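Local atomic coordinates of putative glycoside hydrolase (Parabacteroides distasonis ATCC 8503, PDB entry 3GYC), a protein that is probably a glycoside hydrolase of the cellulase-like family, cleaving glycosidic bonds in carbohydrates, though its substrate is not established. Residues A64-P67 against M68-W71; E75-N78 against Q79-W82; Q93-L96 against N97-L100; L326-L329 against G330-A334. All coordinates share one frame; numbering follows the deposited sequence.

Interaction 1: A64-P67 against M68-W71; sequences AENP and MKKW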
loop_
_atom_site.group_PDB
_atom_site.type_symbol
_atom_site.label_atom_id
_atom_site.label_comp_id
_atom_site.label_asym_id
_atom_site.label_seq_id
_atom_site.Cartn_x
_atom_site.Cartn_y
_atom_site.Cartn_z
ATOM N N ALA A 64 -17.737 5.149 -9.564
ATOM C CA ALA A 64 -18.908 5.877 -9.106
ATOM C C ALA A 64 -19.424 6.836 -10.167
ATOM O O ALA A 64 -20.622 7.157 -10.184
ATOM C CB ALA A 64 -18.636 6.606 -7.773
ATOM N N GLU A 65 -18.552 7.294 -11.055
ATOM C CA GLU A 65 -18.972 8.197 -12.128
ATOM C C GLU A 65 -19.551 7.413 -13.286
ATOM O O GLU A 65 -20.655 7.676 -13.700
ATOM C CB GLU A 65 -17.808 9.036 -12.646
ATOM C CG GLU A 65 -17.348 10.112 -11.702
ATOM C CD GLU A 65 -17.977 11.473 -11.950
ATOM O OE1 GLU A 65 -18.610 11.689 -13.011
ATOM O OE2 GLU A 65 -17.800 12.358 -11.080
ATOM N N ASN A 66 -18.773 6.490 -13.845
ATOM C CA ASN A 66 -19.227 5.650 -14.958
ATOM C C ASN A 66 -18.418 4.348 -14.994
ATOM O O ASN A 66 -17.332 4.309 -15.569
ATOM C CB ASN A 66 -19.133 6.410 -16.282
ATOM C CG ASN A 66 -19.810 5.675 -17.414
ATOM O OD1 ASN A 66 -20.066 4.458 -17.333
ATOM N ND2 ASN A 66 -20.102 6.394 -18.475
ATOM N N PRO A 67 -18.966 3.266 -14.400
ATOM C CA PRO A 67 -18.200 2.035 -14.244
ATOM C C PRO A 67 -17.688 1.383 -15.510
ATOM O O PRO A 67 -16.578 0.809 -15.493
ATOM C CB PRO A 67 -19.148 1.090 -13.505
ATOM C CG PRO A 67 -20.449 1.796 -13.375
ATOM C CD PRO A 67 -20.402 3.078 -14.104
HETATM N N MSE A 68 -18.403 1.523 -16.618
HETATM C CA MSE A 68 -17.963 0.860 -17.821
HETATM C C MSE A 68 -17.343 1.763 -18.853
HETATM O O MSE A 68 -16.960 1.293 -19.912
HETATM C CB MSE A 68 -19.062 -0.018 -18.374
HETATM C CG MSE A 68 -19.492 -1.080 -17.355
HETATM SE SE MSE A 68 -20.668 -2.297 -18.262
HETATM C CE MSE A 68 -21.769 -1.051 -19.300
ATOM N N LYS A 69 -17.144 3.022 -18.495
ATOM C CA LYS A 69 -16.484 3.980 -19.368
ATOM C C LYS A 69 -15.001 3.628 -19.608
ATOM O O LYS A 69 -14.319 3.137 -18.730
ATOM C CB LYS A 69 -16.604 5.386 -18.762
ATOM C CG LYS A 69 -15.721 6.414 -19.423
ATOM C CD LYS A 69 -15.963 7.820 -18.963
ATOM C CE LYS A 69 -14.917 8.737 -19.565
ATOM N NZ LYS A 69 -15.467 10.077 -19.764
ATOM N N LYS A 70 -14.505 3.859 -20.821
ATOM C CA LYS A 70 -13.060 3.691 -21.043
ATOM C C LYS A 70 -12.476 5.071 -20.710
ATOM O O LYS A 70 -12.719 6.051 -21.440
ATOM C CB LYS A 70 -12.731 3.275 -22.485
ATOM C CG LYS A 70 -13.141 1.820 -22.903
ATOM C CD LYS A 70 -12.680 1.542 -24.386
ATOM N N TRP A 71 -11.740 5.156 -19.603
ATOM C CA TRP A 71 -11.137 6.404 -19.126
ATOM C C TRP A 71 -9.718 6.645 -19.598
ATOM O O TRP A 71 -8.912 5.732 -19.542
ATOM C CB TRP A 71 -11.065 6.401 -17.613
ATOM C CG TRP A 71 -12.394 6.273 -16.918
ATOM C CD1 TRP A 71 -13.032 5.113 -16.566
ATOM C CD2 TRP A 71 -13.235 7.351 -16.481
ATOM N NE1 TRP A 71 -14.216 5.408 -15.915
ATOM C CE2 TRP A 71 -14.361 6.770 -15.846
ATOM C CE3 TRP A 71 -13.142 8.758 -16.557
ATOM C CZ2 TRP A 71 -15.402 7.550 -15.288
ATOM C CZ3 TRP A 71 -14.153 9.520 -16.001
ATOM C CH2 TRP A 71 -15.272 8.913 -15.381
HETATM O O HOH W 1 -21.143 1.899 -17.152
HETATM O O HOH W 2 -14.484 2.451 -16.051
#

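Interaction 2: E75-N78 against Q79-W82; sequences EVWN and QQDW. With EDO (1,2-ethanediol), chain D.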
loop_
_atom_site.group_PDB
_atom_site.type_symbol
_atom_site.label_atom_id
_atom_site.label_comp_id
_atom_site.label_asym_id
_atom_site.label_seq_id
_atom_site.Cartn_x
_atom_site.Cartn_y
_atom_site.Cartn_z
ATOM N N GLU A 75 -0.439 10.495 -16.872
ATOM C CA GLU A 75 0.564 9.791 -16.060
ATOM C C GLU A 75 0.958 10.575 -14.801
ATOM O O GLU A 75 0.896 11.817 -14.762
ATOM C CB GLU A 75 1.823 9.412 -16.905
ATOM C CG GLU A 75 2.763 10.571 -17.313
ATOM C CD GLU A 75 2.296 11.416 -18.506
ATOM O OE1 GLU A 75 1.171 11.202 -19.051
ATOM O OE2 GLU A 75 3.085 12.298 -18.926
ATOM N N VAL A 76 1.307 9.830 -13.763
ATOM C CA VAL A 76 1.816 10.411 -12.528
ATOM C C VAL A 76 3.311 10.722 -12.692
ATOM O O VAL A 76 3.819 11.735 -12.194
ATOM C CB VAL A 76 1.665 9.446 -11.331
ATOM C CG1 VAL A 76 1.865 10.227 -10.034
ATOM C CG2 VAL A 76 0.290 8.764 -11.330
ATOM N N TRP A 77 3.999 9.869 -13.445
ATOM C CA TRP A 77 5.463 9.966 -13.638
ATOM C C TRP A 77 5.881 9.186 -14.867
ATOM O O TRP A 77 5.125 8.367 -15.396
ATOM C CB TRP A 77 6.202 9.317 -12.446
ATOM C CG TRP A 77 5.561 8.050 -11.963
ATOM C CD1 TRP A 77 5.321 6.907 -12.669
ATOM C CD2 TRP A 77 5.079 7.802 -10.636
ATOM N NE1 TRP A 77 4.708 5.974 -11.868
ATOM C CE2 TRP A 77 4.517 6.508 -10.625
ATOM C CE3 TRP A 77 5.032 8.563 -9.474
ATOM C CZ2 TRP A 77 3.938 5.946 -9.471
ATOM C CZ3 TRP A 77 4.464 8.007 -8.340
ATOM C CH2 TRP A 77 3.926 6.712 -8.346
ATOM N N ASN A 78 7.087 9.433 -15.328
ATOM C CA ASN A 78 7.645 8.599 -16.359
ATOM C C ASN A 78 8.947 7.954 -15.851
ATOM O O ASN A 78 9.593 7.205 -16.558
ATOM C CB ASN A 78 7.802 9.360 -17.682
ATOM C CG ASN A 78 8.827 10.469 -17.623
ATOM O OD1 ASN A 78 9.679 10.533 -16.746
ATOM N ND2 ASN A 78 8.770 11.330 -18.607
ATOM N N GLN A 79 9.317 8.249 -14.613
ATOM C CA GLN A 79 10.557 7.714 -14.044
ATOM C C GLN A 79 10.396 6.402 -13.279
ATOM O O GLN A 79 11.388 5.722 -13.024
ATOM C CB GLN A 79 11.156 8.777 -13.119
ATOM C CG GLN A 79 11.569 9.958 -13.884
ATOM C CD GLN A 79 12.707 9.607 -14.803
ATOM O OE1 GLN A 79 13.723 9.096 -14.346
ATOM N NE2 GLN A 79 12.575 9.937 -16.070
ATOM N N GLN A 80 9.165 6.034 -12.930
ATOM C CA GLN A 80 8.923 4.774 -12.178
ATOM C C GLN A 80 8.181 3.741 -12.992
ATOM O O GLN A 80 7.492 4.092 -13.968
ATOM C CB GLN A 80 8.142 5.048 -10.898
ATOM C CG GLN A 80 8.645 6.162 -10.079
ATOM C CD GLN A 80 10.099 5.987 -9.644
ATOM O OE1 GLN A 80 10.576 4.873 -9.520
ATOM N NE2 GLN A 80 10.797 7.095 -9.444
ATOM N N ASP A 81 8.239 2.476 -12.547
ATOM C CA ASP A 81 7.563 1.368 -13.260
ATOM C C ASP A 81 6.225 0.868 -12.642
ATOM O O ASP A 81 5.752 -0.225 -12.964
ATOM C CB ASP A 81 8.554 0.177 -13.492
ATOM C CG ASP A 81 9.602 0.476 -14.611
ATOM O OD1 ASP A 81 9.388 1.433 -15.428
ATOM O OD2 ASP A 81 10.636 -0.248 -14.654
ATOM N N TRP A 82 5.642 1.650 -11.740
ATOM C CA TRP A 82 4.308 1.375 -11.257
ATOM C C TRP A 82 3.397 2.103 -12.234
ATOM O O TRP A 82 3.637 3.256 -12.598
ATOM C CB TRP A 82 4.048 1.896 -9.871
ATOM C CG TRP A 82 4.882 1.277 -8.860
ATOM C CD1 TRP A 82 4.808 -0.009 -8.403
ATOM C CD2 TRP A 82 5.962 1.901 -8.165
ATOM N NE1 TRP A 82 5.784 -0.218 -7.450
ATOM C CE2 TRP A 82 6.502 0.937 -7.292
ATOM C CE3 TRP A 82 6.520 3.191 -8.178
ATOM C CZ2 TRP A 82 7.544 1.224 -6.420
ATOM C CZ3 TRP A 82 7.575 3.464 -7.317
ATOM C CH2 TRP A 82 8.072 2.489 -6.455
HETATM C C1 EDO D . 7.934 0.872 -19.612
HETATM O O1 EDO D . 7.752 -0.452 -19.076
HETATM C C2 EDO D . 8.059 1.860 -18.489
HETATM O O2 EDO D . 7.125 1.642 -17.415
HETATM O O HOH W 3 9.332 4.463 -16.451
#

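Interaction 3: Q93-L96 against N97-L100; sequences QPNL and NLFL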
loop_
_atom_site.group_PDB
_atom_site.type_symbol
_atom_site.label_atom_id
_atom_site.label_comp_id
_atom_site.label_asym_id
_atom_site.label_seq_id
_atom_site.Cartn_x
_atom_site.Cartn_y
_atom_site.Cartn_z
ATOM N N GLN A 93 -14.675 -1.566 -14.577
ATOM C CA GLN A 93 -15.578 -2.708 -14.457
ATOM C C GLN A 93 -15.981 -3.135 -15.854
ATOM O O GLN A 93 -16.227 -2.271 -16.717
ATOM C CB GLN A 93 -16.812 -2.380 -13.622
ATOM C CG GLN A 93 -16.608 -2.209 -12.137
ATOM C CD GLN A 93 -16.315 -3.523 -11.398
ATOM O OE1 GLN A 93 -15.874 -4.515 -12.003
ATOM N NE2 GLN A 93 -16.561 -3.525 -10.090
ATOM N N PRO A 94 -16.138 -4.452 -16.076
ATOM C CA PRO A 94 -16.027 -5.586 -15.120
ATOM C C PRO A 94 -14.613 -6.080 -14.772
ATOM O O PRO A 94 -14.479 -7.080 -14.067
ATOM C CB PRO A 94 -16.830 -6.701 -15.825
ATOM C CG PRO A 94 -16.609 -6.414 -17.305
ATOM C CD PRO A 94 -16.619 -4.894 -17.409
ATOM N N ASN A 95 -13.577 -5.431 -15.286
ATOM C CA ASN A 95 -12.168 -5.814 -14.989
ATOM C C ASN A 95 -11.867 -6.010 -13.509
ATOM O O ASN A 95 -11.219 -7.008 -13.154
ATOM C CB ASN A 95 -11.158 -4.850 -15.598
ATOM C CG ASN A 95 -10.870 -5.154 -17.045
ATOM O OD1 ASN A 95 -11.164 -6.247 -17.500
ATOM N ND2 ASN A 95 -10.281 -4.163 -17.798
ATOM N N LEU A 96 -12.390 -5.146 -12.640
ATOM C CA LEU A 96 -12.137 -5.292 -11.213
ATOM C C LEU A 96 -12.756 -6.578 -10.701
ATOM O O LEU A 96 -12.088 -7.385 -10.038
ATOM C CB LEU A 96 -12.612 -4.073 -10.418
ATOM C CG LEU A 96 -12.513 -4.167 -8.902
ATOM C CD1 LEU A 96 -11.017 -4.398 -8.429
ATOM C CD2 LEU A 96 -13.160 -2.959 -8.212
ATOM N N ASN A 97 -14.027 -6.790 -11.023
ATOM C CA ASN A 97 -14.683 -8.013 -10.559
ATOM C C ASN A 97 -14.052 -9.278 -11.160
ATOM O O ASN A 97 -14.025 -10.345 -10.489
ATOM C CB ASN A 97 -16.187 -7.931 -10.743
ATOM C CG ASN A 97 -16.862 -7.009 -9.705
ATOM O OD1 ASN A 97 -16.212 -6.294 -8.926
ATOM N ND2 ASN A 97 -18.162 -7.049 -9.686
ATOM N N LEU A 98 -13.564 -9.168 -12.405
ATOM C CA LEU A 98 -12.847 -10.292 -13.049
ATOM C C LEU A 98 -11.585 -10.602 -12.275
ATOM O O LEU A 98 -11.334 -11.743 -11.960
ATOM C CB LEU A 98 -12.547 -10.058 -14.546
ATOM C CG LEU A 98 -13.746 -10.209 -15.499
ATOM C CD1 LEU A 98 -13.485 -9.621 -16.945
ATOM C CD2 LEU A 98 -14.247 -11.645 -15.595
ATOM N N PHE A 99 -10.787 -9.573 -11.997
ATOM C CA PHE A 99 -9.578 -9.715 -11.222
ATOM C C PHE A 99 -9.852 -10.293 -9.821
ATOM O O PHE A 99 -9.131 -11.224 -9.374
ATOM C CB PHE A 99 -8.852 -8.370 -11.123
ATOM C CG PHE A 99 -7.535 -8.455 -10.387
ATOM C CD1 PHE A 99 -6.415 -8.964 -11.044
ATOM C CD2 PHE A 99 -7.441 -8.131 -9.050
ATOM C CE1 PHE A 99 -5.212 -9.086 -10.383
ATOM C CE2 PHE A 99 -6.239 -8.237 -8.406
ATOM C CZ PHE A 99 -5.128 -8.747 -9.081
ATOM N N LEU A 100 -10.893 -9.786 -9.152
ATOM C CA LEU A 100 -11.272 -10.273 -7.831
ATOM C C LEU A 100 -11.698 -11.713 -7.888
ATOM O O LEU A 100 -11.344 -12.464 -6.981
ATOM C CB LEU A 100 -12.332 -9.401 -7.151
ATOM C CG LEU A 100 -11.965 -7.960 -6.831
ATOM C CD1 LEU A 100 -13.234 -7.195 -6.333
ATOM C CD2 LEU A 100 -10.799 -7.797 -5.804
#

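Interaction 4: L326-L329 against G330-A334; sequences LCEL and GTITA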
loop_
_atom_site.group_PDB
_atom_site.type_symbol
_atom_site.label_atom_id
_atom_site.label_comp_id
_atom_site.label_asym_id
_atom_site.label_seq_id
_atom_site.Cartn_x
_atom_site.Cartn_y
_atom_site.Cartn_z
ATOM N N LEU A 326 17.887 -5.588 2.706
ATOM C CA LEU A 326 17.136 -4.681 3.567
ATOM C C LEU A 326 15.673 -5.126 3.646
ATOM O O LEU A 326 15.044 -5.012 4.716
ATOM C CB LEU A 326 17.245 -3.214 3.089
ATOM C CG LEU A 326 18.564 -2.460 3.346
ATOM C CD1 LEU A 326 18.691 -1.201 2.473
ATOM C CD2 LEU A 326 18.677 -2.142 4.855
ATOM N N CYS A 327 15.137 -5.637 2.534
ATOM C CA CYS A 327 13.745 -6.115 2.544
ATOM C C CYS A 327 13.581 -7.359 3.391
ATOM O O CYS A 327 12.627 -7.471 4.135
ATOM C CB CYS A 327 13.262 -6.360 1.143
ATOM S SG CYS A 327 12.973 -4.715 0.359
ATOM N N GLU A 328 14.544 -8.267 3.310
ATOM C CA GLU A 328 14.502 -9.486 4.082
ATOM C C GLU A 328 14.541 -9.121 5.577
ATOM O O GLU A 328 13.733 -9.631 6.381
ATOM C CB GLU A 328 15.690 -10.377 3.695
ATOM C CG GLU A 328 15.762 -11.702 4.429
ATOM C CD GLU A 328 16.929 -12.555 4.001
ATOM O OE1 GLU A 328 17.406 -12.419 2.857
ATOM O OE2 GLU A 328 17.377 -13.387 4.819
ATOM N N LEU A 329 15.469 -8.236 5.939
ATOM C CA LEU A 329 15.606 -7.821 7.329
ATOM C C LEU A 329 14.311 -7.195 7.843
ATOM O O LEU A 329 13.806 -7.569 8.916
ATOM C CB LEU A 329 16.773 -6.852 7.499
ATOM C CG LEU A 329 16.945 -6.272 8.894
ATOM C CD1 LEU A 329 17.281 -7.376 9.889
ATOM C CD2 LEU A 329 18.031 -5.199 8.913
ATOM N N GLY A 330 13.768 -6.261 7.063
ATOM C CA GLY A 330 12.526 -5.583 7.410
ATOM C C GLY A 330 11.407 -6.575 7.642
ATOM O O GLY A 330 10.715 -6.517 8.678
ATOM N N THR A 331 11.248 -7.502 6.692
ATOM C CA THR A 331 10.179 -8.498 6.748
ATOM C C THR A 331 10.235 -9.356 8.007
ATOM O O THR A 331 9.254 -9.434 8.738
ATOM C CB THR A 331 10.207 -9.431 5.530
ATOM O OG1 THR A 331 10.127 -8.659 4.329
ATOM C CG2 THR A 331 9.046 -10.392 5.582
ATOM N N ILE A 332 11.400 -9.974 8.237
ATOM C CA ILE A 332 11.628 -10.844 9.388
ATOM C C ILE A 332 11.462 -10.092 10.715
ATOM O O ILE A 332 10.909 -10.638 11.671
ATOM C CB ILE A 332 13.025 -11.550 9.273
ATOM C CG1 ILE A 332 12.992 -12.578 8.115
ATOM C CG2 ILE A 332 13.388 -12.242 10.560
ATOM C CD1 ILE A 332 14.394 -13.135 7.756
ATOM N N THR A 333 11.914 -8.841 10.770
ATOM C CA THR A 333 11.794 -8.002 11.977
ATOM C C THR A 333 10.331 -7.696 12.300
ATOM O O THR A 333 9.871 -7.863 13.458
ATOM C CB THR A 333 12.579 -6.648 11.827
ATOM O OG1 THR A 333 13.951 -6.903 11.487
ATOM C CG2 THR A 333 12.523 -5.823 13.115
ATOM N N ALA A 334 9.589 -7.291 11.267
ATOM C CA ALA A 334 8.158 -6.983 11.433
ATOM C C ALA A 334 7.373 -8.239 11.848
ATOM O O ALA A 334 6.592 -8.211 12.806
ATOM C CB ALA A 334 7.581 -6.412 10.179
#

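Interaction 1: A64-P67 against M68-W71
Asn66 and Lys69 form the two ends of a type I beta turn, with Pro67 and Met68 at its corners. Their CA atoms lie 5.5 Å apart. The turn leads from the end of helix 60-65 into strand 71-73, part of a small antiparallel pair at the surface of the TIM barrel. Lys69 N closes it by donating to Asn66 O at 3.2 Å.

The same oxygen has a second donor. Trp71 NE1 lies 3.3 Å from Asn66 O, but this bond is weak, with 138° at the hydrogen. The carbonyl oxygen sits at the edge of the indole, near its plane. Glu65 meets the same edge further round, where its CB lies 3.7 Å from Trp71 CH2. The carboxylate of Glu65 goes on to a salt bridge with Lys126. One face of the Trp71 indole is covered by the extended chain of Lys69, whose CD stands 3.5 Å above the ring plane, over the centre.

Asn66 has its CG anti to the backbone N (chi1 -170°). This carries the amide across the base of the Lys69 side chain, and Asn66 CG comes within 3.5 Å of Lys69 CB. The two side chains cross at about a right angle. Amide oxygen OD1 of Asn66 also faces the corner of the turn. Met68 N reaches Asn66 OD1 directly in a weak bond of 3.4 Å. A water makes the firmer link: it donates to Asn66 OD1 and accepts from Met68 N, each at 2.8 Å.

Interaction 2: E75-N78 against Q79-W82
The long excursion between strands 71-73 and 88-90 lies on the side of the TIM barrel where strand 17-23 ends, and here it folds back on itself, bringing Trp77 against Gln80 and Trp82. Catalytic sites of TIM barrels lie at that end, so a place near the substrate cleft is likely. Trp82 packs on Met21 and Asp23, and its NE1 bonds to Asn347 O.

Trp77 ties the bend together. Trp77 NE1 donates to Trp82 O at 3.0 Å. The bond is nearly straight, 171° at the hydrogen, and the oxygen lies in the indole plane. Gln80 comes over one face in a CH-pi contact, with CB 3.8 Å from the centroid of the five-membered ring of Trp77. Val76 CB covers part of the opposite face. Trp77 CZ2 also packs 4.0 Å from Trp82 CE3. CG of Trp77 sits between the backbone N and the carbonyl carbon (chi1 40°), which turns the ring in over the following residues. With an alanine in place of Trp77, Trp82 O would probably lose this donor, and a gap would open between Val76 and Gln80.

Beyond the CH-pi contact, the amide of Gln80 leads away to Tyr261. Asn78 and Gln79 run side by side outside the bend. Gln79 NE2 donates to Asn78 OD1 at 3.0 Å, approaching from above the carbonyl plane, and the two amides are turned 69° apart. On Asp81, OD1 accepts a 3.0 Å hydrogen bond from O2 of an ethanediol, probably a crystallisation additive, which also bonds to Arg29.

Interaction 3: Q93-L96 against N97-L100
Gln93 and Asn97 are joined by two hydrogen bonds, one from each end of the glutamine amide. Gln93 OE1 accepts from the backbone N of Asn97 at 3.1 Å. Gln93 NE2 donates to Asn97 OD1 at 3.0 Å, in a nearly straight bond, 164° at the hydrogen. The oxygen lies in the Gln93 amide plane, but the donor stands well above the carbonyl plane of Asn97. The two amide planes are almost perpendicular, 85° apart. The bend of Gln93 at chi2 (-72°) turns its amide back to the helix start. Gln93 NE2 also bonds to Ser143 OG, while Asn97 ND2 binds Ser143 O and Asp147 OD2, so the pair is tied to helix 130-146 and to the residue just past its end.

The backbone bonds are those of the first turns of helix 95-105, one of the outer helices of the TIM barrel. Pro94, which follows a cis peptide bond, gives its O to Leu98 N at 2.8 Å. Phe99 N bonds to Asn95 O, and Leu100 N to Leu96 O.

The van der Waals contacts fall on separate sides of the helix. Leu96 CD1 meets Leu100 CG at 4.0 Å, the two branches angled to each other, and both side chains pack on Ile144. Leu98 CD1 lies 4.1 Å from Asn95 OD1, and more loosely 4.5 Å from Pro94 CG. Phe99 touches the first segment with CB, 3.4 Å from Asn95 O. Its ring leads off to Trp39, which it meets edge-to-face, and to Ile54 and Ile56 of strand 53-57.

Interaction 4: L326-L329 against G330-A334
Gly330 donates its backbone N to Leu326 O at 2.9 Å, in the middle of helix 321-337. This helix links the parallel strands 301-303 and 340-343 in a beta-alpha-beta unit of the TIM barrel.

Thr331 follows on the buried side, where it packs on Val343 and Ile370. Cys327 O is gripped twice, by Thr331 OG1 at 2.8 Å and Thr331 N at 2.9 Å, from opposite faces of the carbonyl plane. OG1 lies anti to the carbonyl carbon of Thr331 (chi1 -56°), which aims it back along the helix. A valine here would probably cost Cys327 O the hydroxyl bond and put an apolar methyl against that oxygen.

Ile332 N bonds to Glu328 O at 3.0 Å. The two side chains run side by side and point the same way, with Ile332 CD1 3.9 Å from Glu328 CG. Both also touch Leu366 of helix 360-371.

Thr333 also bonds one carbonyl oxygen twice. Thr333 OG1 donates to Leu329 O at 2.7 Å, from above the carbonyl plane, and Thr333 N bonds to the same oxygen. Thr284 of helix 276-297 touches both residues. The Leu329 side chain crosses that of Thr333 at a slant, bringing Leu329 CD1 to 3.7 Å from Thr333 OG1.

In the fold
Interactions 1, 2 and 3 follow one another along the chain segment that runs from strand 53-57 into helix 95-105. Interaction 1 enters the antiparallel pair of strands 71-73 and 88-90, interaction 2 lies in the excursion between them, and interaction 3 starts the helix after it. Interactions 1 and 3 touch, with a probable hydrogen bond from Gln93 N to Pro67 O at 3.2 Å. Interaction 2 lies about 23 Å from interaction 1 between centres and is the part most likely to face the substrate cleft. Interaction 4 belongs to the outer helix layer across the barrel, with its centre about 39 Å from that of interaction 1.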